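Local coordinates for protein transcriptional repressor of the blcABC operon (PDB 3MQ0) that represses transcription of the blcABC operon in Agrobacterium tumefaciens, probably by binding DNA through a helix-turn-helix domain, and is regulated via oligomerization, at residues B[32-36]-B[69-75]. Numbering follows the deposited sequence.
Sequences AVRIL and MTELDLL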
ATOM      1  N   ALA B  32      -9.963  16.428 -12.207  1.00 13.41           N
ATOM      2  CA  ALA B  32     -10.239  15.436 -11.171  1.00 15.63           C
ATOM      3  C   ALA B  32      -8.928  14.875 -10.627  1.00 12.54           C
ATOM      4  O   ALA B  32      -8.768  14.688  -9.429  1.00 14.24           O
ATOM      5  CB  ALA B  32     -11.098  14.315 -11.725  1.00 14.76           C
ATOM      6  N   VAL B  33      -7.992  14.597 -11.525  1.00 13.58           N
ATOM      7  CA  VAL B  33      -6.676  14.122 -11.107  1.00 12.54           C
ATOM      8  C   VAL B  33      -5.954  15.164 -10.239  1.00 13.98           C
ATOM      9  O   VAL B  33      -5.369  14.830  -9.203  1.00 14.75           O
ATOM     10  CB  VAL B  33      -5.842  13.698 -12.314  1.00 13.16           C
ATOM     11  CG1 VAL B  33      -4.392  13.410 -11.906  1.00 16.22           C
ATOM     12  CG2 VAL B  33      -6.487  12.466 -12.957  1.00 15.75           C
ATOM     13  N   ARG B  34      -6.028  16.433 -10.626  1.00 11.85           N
ATOM     14  CA  ARG B  34      -5.425  17.484  -9.796  1.00 17.85           C
ATOM     15  C   ARG B  34      -6.027  17.531  -8.383  1.00 16.71           C
ATOM     16  O   ARG B  34      -5.302  17.661  -7.376  1.00 14.46           O
ATOM     17  CB  ARG B  34      -5.550  18.836 -10.489  1.00 20.86           C
ATOM     18  CG  ARG B  34      -5.040  20.014  -9.680  1.00 30.94           C
ATOM     19  CD  ARG B  34      -5.010  21.260 -10.560  1.00 48.28           C
ATOM     20  NE  ARG B  34      -5.307  20.932 -11.952  1.00 65.27           N
ATOM     21  CZ  ARG B  34      -4.398  20.584 -12.858  1.00 74.86           C
ATOM     22  NH1 ARG B  34      -3.113  20.524 -12.524  1.00 78.17           N
ATOM     23  NH2 ARG B  34      -4.778  20.292 -14.101  1.00 72.56           N
ATOM     24  N   ILE B  35      -7.352  17.415  -8.311  1.00 15.75           N
ATOM     25  CA  ILE B  35      -8.065  17.398  -7.031  1.00 19.39           C
ATOM     26  C   ILE B  35      -7.656  16.195  -6.192  1.00 16.30           C
ATOM     27  O   ILE B  35      -7.395  16.335  -5.004  1.00 15.51           O
ATOM     28  CB  ILE B  35      -9.598  17.379  -7.245  1.00 18.43           C
ATOM     29  CG1 ILE B  35     -10.064  18.732  -7.782  1.00 21.61           C
ATOM     30  CG2 ILE B  35     -10.338  17.062  -5.947  1.00 17.78           C
ATOM     31  CD1 ILE B  35     -11.459  18.670  -8.392  1.00 25.58           C
ATOM     32  N   LEU B  36      -7.607  15.007  -6.797  1.00 13.16           N
ATOM     33  CA  LEU B  36      -7.195  13.837  -6.031  1.00 12.92           C
ATOM     34  C   LEU B  36      -5.769  13.980  -5.517  1.00 17.25           C
ATOM     35  O   LEU B  36      -5.475  13.605  -4.380  1.00 14.86           O
ATOM     36  CB  LEU B  36      -7.371  12.547  -6.835  1.00 12.51           C
ATOM     37  CG  LEU B  36      -8.859  12.227  -7.042  1.00 16.29           C
ATOM     38  CD1 LEU B  36      -9.031  11.266  -8.199  1.00 20.36           C
ATOM     39  CD2 LEU B  36      -9.517  11.663  -5.782  1.00 20.06           C
ATOM     40  N   MET B  69     -17.427  13.865  -8.330  1.00 13.38           N
ATOM     41  CA  MET B  69     -16.351  12.999  -7.866  1.00 15.60           C
ATOM     42  C   MET B  69     -16.748  12.270  -6.610  1.00 11.89           C
ATOM     43  O   MET B  69     -16.294  11.151  -6.366  1.00 15.34           O
ATOM     44  CB  MET B  69     -15.075  13.808  -7.593  1.00 13.59           C
ATOM     45  CG  MET B  69     -14.415  14.342  -8.862  1.00 19.93           C
ATOM     46  SD  MET B  69     -12.994  15.380  -8.495  1.00 18.28           S
ATOM     47  CE  MET B  69     -11.876  14.103  -7.915  1.00 14.60           C
ATOM     48  N   THR B  70     -17.588  12.907  -5.799  1.00 11.98           N
ATOM     49  CA  THR B  70     -18.117  12.251  -4.606  1.00 14.88           C
ATOM     50  C   THR B  70     -19.115  11.144  -4.970  1.00 17.15           C
ATOM     51  O   THR B  70     -19.079  10.040  -4.414  1.00 19.29           O
ATOM     52  CB  THR B  70     -18.734  13.268  -3.628  1.00 16.05           C
ATOM     53  OG1 THR B  70     -17.714  14.204  -3.245  1.00 22.78           O
ATOM     54  CG2 THR B  70     -19.239  12.573  -2.402  1.00 21.82           C
ATOM     55  N   GLU B  71     -19.984  11.429  -5.929  1.00 17.03           N
ATOM     56  CA  GLU B  71     -20.945  10.430  -6.392  1.00 19.08           C
ATOM     57  C   GLU B  71     -20.226   9.241  -7.036  1.00 25.82           C
ATOM     58  O   GLU B  71     -20.626   8.090  -6.873  1.00 23.95           O
ATOM     59  CB  GLU B  71     -21.925  11.065  -7.377  1.00 25.24           C
ATOM     60  CG  GLU B  71     -23.071  10.130  -7.770  1.00 45.58           C
ATOM     61  CD  GLU B  71     -23.777   9.514  -6.561  1.00 58.50           C
ATOM     62  OE1 GLU B  71     -24.202  10.273  -5.666  1.00 47.79           O
ATOM     63  OE2 GLU B  71     -23.900   8.268  -6.507  1.00 68.57           O
ATOM     64  N   LEU B  72     -19.141   9.527  -7.744  1.00 18.60           N
ATOM     65  CA  LEU B  72     -18.336   8.495  -8.388  1.00 19.86           C
ATOM     66  C   LEU B  72     -17.539   7.712  -7.362  1.00 21.84           C
ATOM     67  O   LEU B  72     -16.914   6.715  -7.690  1.00 24.67           O
ATOM     68  CB  LEU B  72     -17.361   9.139  -9.374  1.00 17.34           C
ATOM     69  CG  LEU B  72     -17.943   9.562 -10.713  1.00 20.94           C
ATOM     70  CD1 LEU B  72     -17.018  10.534 -11.407  1.00 29.51           C
ATOM     71  CD2 LEU B  72     -18.156   8.332 -11.569  1.00 24.82           C
ATOM     72  N   ASP B  73     -17.539   8.190  -6.124  1.00 18.19           N
ATOM     73  CA  ASP B  73     -16.786   7.551  -5.041  1.00 16.87           C
ATOM     74  C   ASP B  73     -15.258   7.726  -5.157  1.00 18.67           C
ATOM     75  O   ASP B  73     -14.486   7.064  -4.462  1.00 20.37           O
ATOM     76  CB  ASP B  73     -17.182   6.078  -4.890  1.00 27.35           C
ATOM     77  CG  ASP B  73     -18.668   5.898  -4.580  1.00 37.61           C
ATOM     78  OD1 ASP B  73     -19.240   6.748  -3.857  1.00 43.55           O
ATOM     79  OD2 ASP B  73     -19.266   4.912  -5.068  1.00 39.53           O
ATOM     80  N   LEU B  74     -14.821   8.630  -6.023  1.00 17.77           N
ATOM     81  CA  LEU B  74     -13.420   9.034  -6.010  1.00 14.15           C
ATOM     82  C   LEU B  74     -13.099   9.766  -4.701  1.00 18.64           C
ATOM     83  O   LEU B  74     -12.014   9.602  -4.141  1.00 18.34           O
ATOM     84  CB  LEU B  74     -13.116   9.938  -7.206  1.00 12.16           C
ATOM     85  CG  LEU B  74     -13.318   9.261  -8.566  1.00 15.57           C
ATOM     86  CD1 LEU B  74     -13.262  10.311  -9.635  1.00 16.70           C
ATOM     87  CD2 LEU B  74     -12.252   8.180  -8.786  1.00 20.71           C
ATOM     88  N   LEU B  75     -14.039  10.600  -4.248  1.00 15.20           N
ATOM     89  CA  LEU B  75     -13.940  11.285  -2.964  1.00 13.93           C
ATOM     90  C   LEU B  75     -15.083  10.831  -2.063  1.00 14.52           C
ATOM     91  O   LEU B  75     -16.136  10.403  -2.538  1.00 17.99           O
ATOM     92  CB  LEU B  75     -14.062  12.807  -3.130  1.00 14.83           C
ATOM     93  CG  LEU B  75     -13.048  13.511  -4.033  1.00 14.33           C
ATOM     94  CD1 LEU B  75     -13.443  14.965  -4.312  1.00 15.04           C
ATOM     95  CD2 LEU B  75     -11.635  13.425  -3.470  1.00 16.96           C
TER
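Met69 reaches across to the helix carrying Ala32, Ile35 and Leu36 and lodges its thioether among all three, illustrating how one long, flexible side chain can join a helix to the end of another. Its SD lies 3.6 Å from CD1 of Ile35 and 3.9 Å from CB of Ala32. The terminal methyl continues over the backbone, with CE 3.5 Å from the carbonyl O of Ala32 and 3.7 Å from CG of Leu36. That oxygen already accepts the helical bond from Leu36 N, so the methyl rests against a backbone group whose polarity is met within its own helix. The Met69 chain runs extended through chi2 (176°) and then bends at chi3 (71°), which turns CE along the helix toward Leu36; the two side chains slide past each other in opposite directions.

Leu36 continues the apolar seam. Its side chain runs obliquely across that of Leu75, CD2 to CD2 at 3.6 Å, and its CD2 also packs on the backbone O of Leu74, while CG2 of Ile35 touches CD1 of Leu75 more loosely, at 4.1 Å. Leu74 and Leu75 are brought here by the turn that follows helix 59-71: Asp73, with positive phi (72°), marks a Schellman motif, closed by Asp73 N to Thr70 O and, weakly, Leu74 N to Met69 O. Leu75 N adds a further bond to that Met69 oxygen.

Both segments belong to the IclR-type helix-turn-helix domain, where helix 27-41 packs against the end of helix 59-71 and the start of strand 75-77. Ile35 also touches Leu65 and Leu66 of helix 59-71, Leu36 meets Ile85 of strand 82-85, and Leu29 and Trp92 of the second subunit pack on Ala32 and Leu36, respectively.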